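Side-chain contacts in TIR-like domain-containing protein (Prevotella corporis, PDB 7EBD), which belongs to the prokaryotic STING family and binds C2E in a pocket shared with a second subunit: residues Val19-Glu24 and Thr77-Tyr82; Ala23-Thr28 and Thr33-Lys38. All coordinates share one frame; numbering follows the deposited sequence.

Interaction 1: Val19-Glu24 and Thr77-Tyr82. With C2E (9,9'-[(2R,3R,3aS,5S,7aR,9R,10R,10aS,12S,14aR)-3,5,10,12-tetrahydroxy-5,12-dioxidooctahydro-2H,7H-difuro[3,2-d:3',2'-j][1,3,7,9,2,8]tetraoxadiphosphacyclododecine-2,9-diyl]bis(2-amino-1,9-dihydro-6H-purin-6-one)), chain E.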
loop_
_atom_site.group_PDB
_atom_site.type_symbol
_atom_site.label_atom_id
_atom_site.label_comp_id
_atom_site.label_asym_id
_atom_site.label_seq_id
_atom_site.Cartn_x
_atom_site.Cartn_y
_atom_site.Cartn_z
ATOM N N VAL A 19 -4.703 0.716 -8.444
ATOM C CA VAL A 19 -5.561 1.304 -9.474
ATOM C C VAL A 19 -5.451 0.525 -10.779
ATOM O O VAL A 19 -6.461 0.190 -11.409
ATOM C CB VAL A 19 -5.216 2.789 -9.678
ATOM C CG1 VAL A 19 -6.046 3.374 -10.812
ATOM C CG2 VAL A 19 -5.446 3.561 -8.396
ATOM N N LYS A 20 -4.221 0.239 -11.210
ATOM C CA LYS A 20 -4.020 -0.479 -12.465
ATOM C C LYS A 20 -4.653 -1.864 -12.415
ATOM O O LYS A 20 -5.358 -2.275 -13.346
ATOM C CB LYS A 20 -2.524 -0.563 -12.774
ATOM C CG LYS A 20 -2.189 -1.199 -14.112
ATOM C CD LYS A 20 -0.719 -1.005 -14.451
ATOM C CE LYS A 20 0.185 -1.606 -13.386
ATOM N NZ LYS A 20 0.215 -3.094 -13.448
ATOM N N LEU A 21 -4.424 -2.595 -11.321
ATOM C CA LEU A 21 -4.979 -3.939 -11.191
ATOM C C LEU A 21 -6.501 -3.904 -11.125
ATOM O O LEU A 21 -7.174 -4.752 -11.724
ATOM C CB LEU A 21 -4.406 -4.619 -9.948
ATOM C CG LEU A 21 -2.891 -4.544 -9.746
ATOM C CD1 LEU A 21 -2.496 -5.169 -8.414
ATOM C CD2 LEU A 21 -2.156 -5.211 -10.899
ATOM N N ALA A 22 -7.062 -2.929 -10.404
ATOM C CA ALA A 22 -8.514 -2.823 -10.307
ATOM C C ALA A 22 -9.138 -2.499 -11.660
ATOM O O ALA A 22 -10.168 -3.076 -12.029
ATOM C CB ALA A 22 -8.896 -1.767 -9.271
ATOM N N ALA A 23 -8.525 -1.583 -12.415
ATOM C CA ALA A 23 -9.037 -1.265 -13.743
ATOM C C ALA A 23 -8.949 -2.470 -14.670
ATOM O O ALA A 23 -9.876 -2.737 -15.447
ATOM C CB ALA A 23 -8.271 -0.080 -14.332
ATOM N N GLU A 24 -7.840 -3.212 -14.602
ATOM C CA GLU A 24 -7.711 -4.407 -15.428
ATOM C C GLU A 24 -8.773 -5.438 -15.072
ATOM O O GLU A 24 -9.340 -6.086 -15.958
ATOM C CB GLU A 24 -6.311 -5.002 -15.283
ATOM C CG GLU A 24 -6.057 -6.181 -16.205
ATOM C CD GLU A 24 -4.656 -6.735 -16.068
ATOM O OE1 GLU A 24 -4.475 -7.948 -16.308
ATOM O OE2 GLU A 24 -3.738 -5.964 -15.718
ATOM N N THR A 77 -7.383 -11.353 -8.865
ATOM C CA THR A 77 -6.427 -10.868 -9.848
ATOM C C THR A 77 -5.275 -11.855 -9.990
ATOM O O THR A 77 -4.956 -12.604 -9.062
ATOM C CB THR A 77 -5.881 -9.484 -9.462
ATOM O OG1 THR A 77 -5.027 -8.995 -10.504
ATOM C CG2 THR A 77 -5.098 -9.557 -8.159
ATOM N N ASN A 78 -4.654 -11.848 -11.168
ATOM C CA ASN A 78 -3.530 -12.726 -11.467
ATOM C C ASN A 78 -2.180 -12.037 -11.340
ATOM O O ASN A 78 -1.148 -12.681 -11.554
ATOM C CB ASN A 78 -3.681 -13.310 -12.875
ATOM C CG ASN A 78 -4.939 -14.141 -13.030
ATOM O OD1 ASN A 78 -4.957 -15.327 -12.701
ATOM N ND2 ASN A 78 -6.002 -13.521 -13.531
ATOM N N HIS A 79 -2.155 -10.749 -11.003
ATOM C CA HIS A 79 -0.911 -10.015 -10.822
ATOM C C HIS A 79 -0.527 -9.856 -9.359
ATOM O O HIS A 79 0.493 -9.224 -9.064
ATOM C CB HIS A 79 -0.996 -8.639 -11.488
ATOM C CG HIS A 79 -1.133 -8.699 -12.977
ATOM N ND1 HIS A 79 -2.273 -9.155 -13.604
ATOM C CD2 HIS A 79 -0.270 -8.364 -13.964
ATOM C CE1 HIS A 79 -2.106 -9.097 -14.912
ATOM N NE2 HIS A 79 -0.900 -8.619 -15.157
ATOM N N ARG A 80 -1.316 -10.409 -8.441
ATOM C CA ARG A 80 -0.983 -10.394 -7.026
ATOM C C ARG A 80 -1.420 -11.709 -6.401
ATOM O O ARG A 80 -2.416 -12.310 -6.810
ATOM C CB ARG A 80 -1.632 -9.215 -6.289
ATOM C CG ARG A 80 -0.994 -8.933 -4.937
ATOM C CD ARG A 80 -1.435 -7.599 -4.366
ATOM N NE ARG A 80 -2.854 -7.588 -4.021
ATOM C CZ ARG A 80 -3.483 -6.535 -3.514
ATOM N NH1 ARG A 80 -2.819 -5.410 -3.294
ATOM N NH2 ARG A 80 -4.775 -6.609 -3.222
ATOM N N ASN A 81 -0.654 -12.150 -5.405
ATOM C CA ASN A 81 -0.881 -13.439 -4.766
ATOM C C ASN A 81 -2.150 -13.484 -3.926
ATOM O O ASN A 81 -2.505 -14.562 -3.438
ATOM C CB ASN A 81 0.329 -13.791 -3.901
ATOM C CG ASN A 81 0.782 -12.631 -3.031
ATOM O OD1 ASN A 81 0.688 -11.469 -3.430
ATOM N ND2 ASN A 81 1.283 -12.940 -1.840
ATOM N N TYR A 82 -2.841 -12.363 -3.746
ATOM C CA TYR A 82 -4.071 -12.337 -2.969
ATOM C C TYR A 82 -5.048 -11.355 -3.598
ATOM O O TYR A 82 -4.629 -10.416 -4.285
ATOM C CB TYR A 82 -3.809 -11.959 -1.501
ATOM C CG TYR A 82 -3.051 -10.670 -1.277
ATOM C CD1 TYR A 82 -1.663 -10.638 -1.321
ATOM C CD2 TYR A 82 -3.723 -9.490 -0.979
ATOM C CE1 TYR A 82 -0.966 -9.465 -1.098
ATOM C CE2 TYR A 82 -3.034 -8.313 -0.751
ATOM C CZ TYR A 82 -1.657 -8.305 -0.813
ATOM O OH TYR A 82 -0.973 -7.133 -0.589
HETATM P P1 C2E E . 1.258 -1.587 -1.952
HETATM O O2P C2E E . 1.088 -3.065 -2.207
HETATM O O1P C2E E . 2.107 -1.092 -3.091
HETATM O "O5'" C2E E . -0.126 -0.720 -2.091
HETATM C "C5'" C2E E . -0.010 0.662 -2.234
HETATM C "C4'" C2E E . -1.380 1.320 -1.904
HETATM O "O4'" C2E E . -2.280 0.915 -2.756
HETATM C "C3'" C2E E . -1.886 0.856 -0.521
HETATM O "O3'" C2E E . -1.441 1.701 0.431
HETATM C "C2'" C2E E . -3.414 0.952 -0.684
HETATM O "O2'" C2E E . -3.873 2.360 -0.480
HETATM C "C1'" C2E E . -3.639 0.609 -1.926
HETATM N N9 C2E E . -3.972 -0.786 -2.008
HETATM C C8 C2E E . -3.072 -1.749 -2.255
HETATM N N7 C2E E . -3.788 -2.894 -2.241
HETATM C C5 C2E E . -5.072 -2.602 -1.993
HETATM C C6 C2E E . -6.325 -3.477 -1.863
HETATM O O6 C2E E . -6.252 -4.651 -1.989
HETATM N N1 C2E E . -7.591 -2.874 -1.588
HETATM C C2 C2E E . -7.694 -1.448 -1.430
HETATM N N2 C2E E . -8.977 -0.832 -1.150
HETATM N N3 C2E E . -6.501 -0.614 -1.554
HETATM C C4 C2E E . -5.190 -1.253 -1.844
HETATM P P11 C2E E . -1.542 1.063 1.965
HETATM O O21 C2E E . -2.932 0.744 2.463
HETATM O O11 C2E E . -1.029 2.143 2.888
HETATM O O5A C2E E . -0.447 -0.169 2.024
HETATM C C5A C2E E . 0.867 0.321 2.040
HETATM C C4A C2E E . 1.820 -0.806 1.949
HETATM O O4A C2E E . 1.714 -1.581 2.994
HETATM C C3A C2E E . 1.469 -1.774 0.622
HETATM O O3A C2E E . 2.145 -1.227 -0.602
HETATM C C2A C2E E . 1.919 -2.877 0.894
HETATM O O2A C2E E . 3.396 -2.947 0.610
HETATM C C1A C2E E . 1.682 -3.004 2.488
HETATM N N91 C2E E . 0.518 -3.554 2.727
HETATM C C81 C2E E . -0.677 -2.994 2.997
HETATM N N71 C2E E . -1.555 -4.001 3.164
HETATM C C51 C2E E . -0.901 -5.147 3.001
HETATM C C61 C2E E . -1.371 -6.599 3.075
HETATM O O61 C2E E . -2.502 -6.841 3.314
HETATM N N11 C2E E . -0.444 -7.663 2.853
HETATM C C21 C2E E . 0.934 -7.364 2.561
HETATM N N21 C2E E . 1.877 -8.444 2.335
HETATM N N31 C2E E . 1.379 -5.976 2.492
HETATM C C41 C2E E . 0.404 -4.872 2.726
HETATM O O HOH W 1 -5.873 -7.507 -12.438
#
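The hydroxyl of T77 links its loop to L21 on helix 6-28 through one water. This water lies 2.6 Å from T77 OG1 and donates to L21 O at 3.1 Å. Within the loop, T77 OG1 also accepts a weak bond from H79 N, at 3.4 Å. Beside the water bridge, L21 and H79 make an apolar contact. L21 CD2 reaches H79 CB at 3.7 Å, and the two side chains pass at a slant. L21 also packs on I84 and on K58 of the second subunit.

E24 comes to H79 from one helical turn further on. Its CG is anti to the backbone N (chi1 -175°) and the chain beyond runs extended, which carries the carboxylate to the imidazole. E24 OE1 lies 3.0 Å from H79 CE1, while OE2 sits over one face of the ring. The carboxylate and ring planes stand 82° apart. No hydrogen bond joins the two groups.

The next residue, R80, faces the ligand. R80 and Y82 line the C2E pocket of this prokaryotic STING domain, where D99 and T102 of both subunits also bond to the ligand. R80 NH2 donates to C2E O6 at 2.7 Å and NH1 to C2E N7 at 2.9 Å, so two nearly straight bonds hold one base by its edge. Y82 CE2 lies 3.2 Å above the R80 guanidinium plane, over its centre. Y82 in turn meets the ring of H85 of the second subunit.

The guanidinium is thus held by two bonds to the ligand and one to P83 O, helped by a weak bond from NE to Y82 O and by the Y82 ring over one face. One residue before R80, the carboxylate of E24 would probably favour a protonated H79, with K20 NZ nearby as a possible opposing influence.

Interaction 2: Ala23-Thr28 and Thr33-Lys38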
loop_
_atom_site.group_PDB
_atom_site.type_symbol
_atom_site.label_atom_id
_atom_site.label_comp_id
_atom_site.label_asym_id
_atom_site.label_seq_id
_atom_site.Cartn_x
_atom_site.Cartn_y
_atom_site.Cartn_z
ATOM N N ALA A 23 -8.525 -1.583 -12.415
ATOM C CA ALA A 23 -9.037 -1.265 -13.743
ATOM C C ALA A 23 -8.949 -2.470 -14.670
ATOM O O ALA A 23 -9.876 -2.737 -15.447
ATOM C CB ALA A 23 -8.271 -0.080 -14.332
ATOM N N GLU A 24 -7.840 -3.212 -14.602
ATOM C CA GLU A 24 -7.711 -4.407 -15.428
ATOM C C GLU A 24 -8.773 -5.438 -15.072
ATOM O O GLU A 24 -9.340 -6.086 -15.958
ATOM C CB GLU A 24 -6.311 -5.002 -15.283
ATOM C CG GLU A 24 -6.057 -6.181 -16.205
ATOM C CD GLU A 24 -4.656 -6.735 -16.068
ATOM O OE1 GLU A 24 -4.475 -7.948 -16.308
ATOM O OE2 GLU A 24 -3.738 -5.964 -15.718
ATOM N N TRP A 25 -9.060 -5.600 -13.779
ATOM C CA TRP A 25 -10.110 -6.530 -13.376
ATOM C C TRP A 25 -11.473 -6.071 -13.877
ATOM O O TRP A 25 -12.276 -6.884 -14.349
ATOM C CB TRP A 25 -10.125 -6.682 -11.856
ATOM C CG TRP A 25 -11.196 -7.605 -11.362
ATOM C CD1 TRP A 25 -11.079 -8.943 -11.128
ATOM C CD2 TRP A 25 -12.552 -7.260 -11.046
ATOM N NE1 TRP A 25 -12.275 -9.454 -10.683
ATOM C CE2 TRP A 25 -13.195 -8.441 -10.625
ATOM C CE3 TRP A 25 -13.284 -6.069 -11.080
ATOM C CZ2 TRP A 25 -14.533 -8.464 -10.236
ATOM C CZ3 TRP A 25 -14.610 -6.093 -10.690
ATOM C CH2 TRP A 25 -15.221 -7.283 -10.277
ATOM N N ILE A 26 -11.753 -4.769 -13.778
ATOM C CA ILE A 26 -13.034 -4.245 -14.243
ATOM C C ILE A 26 -13.203 -4.496 -15.734
ATOM O O ILE A 26 -14.285 -4.881 -16.197
ATOM C CB ILE A 26 -13.155 -2.748 -13.901
ATOM C CG1 ILE A 26 -13.330 -2.551 -12.396
ATOM C CG2 ILE A 26 -14.310 -2.112 -14.662
ATOM C CD1 ILE A 26 -13.374 -1.096 -11.974
ATOM N N VAL A 27 -12.138 -4.298 -16.511
ATOM C CA VAL A 27 -12.264 -4.388 -17.962
ATOM C C VAL A 27 -12.293 -5.841 -18.427
ATOM O O VAL A 27 -13.128 -6.222 -19.257
ATOM C CB VAL A 27 -11.137 -3.595 -18.649
ATOM C CG1 VAL A 27 -11.145 -3.860 -20.144
ATOM C CG2 VAL A 27 -11.301 -2.109 -18.375
ATOM N N THR A 28 -11.396 -6.682 -17.904
ATOM C CA THR A 28 -11.169 -7.999 -18.485
ATOM C C THR A 28 -11.758 -9.160 -17.692
ATOM O O THR A 28 -11.862 -10.260 -18.241
ATOM C CB THR A 28 -9.663 -8.251 -18.670
ATOM O OG1 THR A 28 -9.035 -8.403 -17.390
ATOM C CG2 THR A 28 -9.017 -7.084 -19.404
ATOM N N THR A 33 -17.501 -12.393 -14.136
ATOM C CA THR A 33 -17.485 -12.742 -12.723
ATOM C C THR A 33 -18.825 -12.391 -12.092
ATOM O O THR A 33 -19.369 -11.304 -12.325
ATOM C CB THR A 33 -16.357 -12.009 -11.981
ATOM O OG1 THR A 33 -15.097 -12.324 -12.586
ATOM C CG2 THR A 33 -16.327 -12.410 -10.517
ATOM N N GLU A 34 -19.350 -13.315 -11.292
ATOM C CA GLU A 34 -20.611 -13.114 -10.590
ATOM C C GLU A 34 -20.325 -12.541 -9.208
ATOM O O GLU A 34 -19.622 -13.166 -8.406
ATOM C CB GLU A 34 -21.370 -14.435 -10.483
ATOM C CG GLU A 34 -22.414 -14.638 -11.563
ATOM C CD GLU A 34 -22.918 -16.069 -11.622
ATOM O OE1 GLU A 34 -22.719 -16.817 -10.642
ATOM O OE2 GLU A 34 -23.504 -16.449 -12.657
ATOM N N ILE A 35 -20.868 -11.360 -8.929
ATOM C CA ILE A 35 -20.688 -10.685 -7.648
ATOM C C ILE A 35 -22.014 -10.759 -6.900
ATOM O O ILE A 35 -22.957 -10.022 -7.210
ATOM C CB ILE A 35 -20.219 -9.237 -7.824
ATOM C CG1 ILE A 35 -18.821 -9.212 -8.442
ATOM C CG2 ILE A 35 -20.216 -8.515 -6.493
ATOM C CD1 ILE A 35 -18.198 -7.846 -8.473
ATOM N N ASP A 36 -22.082 -11.653 -5.914
ATOM C CA ASP A 36 -23.278 -11.855 -5.096
ATOM C C ASP A 36 -24.520 -12.064 -5.960
ATOM O O ASP A 36 -25.580 -11.482 -5.724
ATOM C CB ASP A 36 -23.474 -10.689 -4.127
ATOM C CG ASP A 36 -22.384 -10.614 -3.077
ATOM O OD1 ASP A 36 -21.424 -11.409 -3.158
ATOM O OD2 ASP A 36 -22.489 -9.761 -2.170
ATOM N N GLY A 37 -24.379 -12.907 -6.982
ATOM C CA GLY A 37 -25.485 -13.290 -7.827
ATOM C C GLY A 37 -25.603 -12.511 -9.121
ATOM O O GLY A 37 -26.182 -13.028 -10.085
ATOM N N LYS A 38 -25.072 -11.294 -9.174
ATOM C CA LYS A 38 -25.238 -10.432 -10.335
ATOM C C LYS A 38 -24.011 -10.473 -11.234
ATOM O O LYS A 38 -22.891 -10.734 -10.787
ATOM C CB LYS A 38 -25.500 -8.987 -9.904
ATOM C CG LYS A 38 -26.932 -8.529 -10.089
ATOM C CD LYS A 38 -27.003 -7.031 -10.344
ATOM C CE LYS A 38 -26.681 -6.700 -11.792
ATOM N NZ LYS A 38 -26.795 -5.240 -12.063
#
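W25 holds CG anti to its backbone N (chi1 179°), and I35 holds CG1 anti to its carbonyl carbon (chi1 -65°) with CD1 extended beyond. These torsions send the two side chains at each other from opposite directions. I35 belongs to a small beta hairpin of strands 34-35 and 38-39, and W25 to the last turns of helix 6-28. I35 CD1 meets the indole at its edge, near the ring plane, 3.5 Å from W25 CH2. T33 CG2 adds a looser contact, 4.3 Å from W25 CZ2. Both W25 and I35 also touch L95 of strand 94-99, so the hairpin and the helix end meet beside the main sheet.

The hairpin closes with a type I' turn from I35 to K38. I35 N bonds to K38 O at 2.8 Å, and K38 N to I35 O. At G37 a side chain would press on the carbonyl O of D36, which accounts for the glycine in the turn. T33 OG1 is hydrogen-bonded to E29 O, in the link after the helix. In the last helical turn, E24 O takes two donors from opposite faces of its carbonyl plane: T28 N at 2.9 Å and T28 OG1 at 2.7 Å.

In the fold
Both contacts use helix 6-28. The centres of interactions 1 and 2 are 12 Å apart, and they share A23 and E24. The helix comes first along the chain. After four intervening residues the chain reaches hairpin residues 33-38 of interaction 2. Loop 77-82 of interaction 1 comes later, between strands 71-75 and 84-91. Both contacts belong to the prokaryotic STING domain and lie on the same side of the chain's centre. Only interaction 1 holds residues of the C2E pocket. In interaction 2, the side chain of W25 is about 11 Å from C2E. One helix therefore joins the ligand-binding loop to the outlying hairpin.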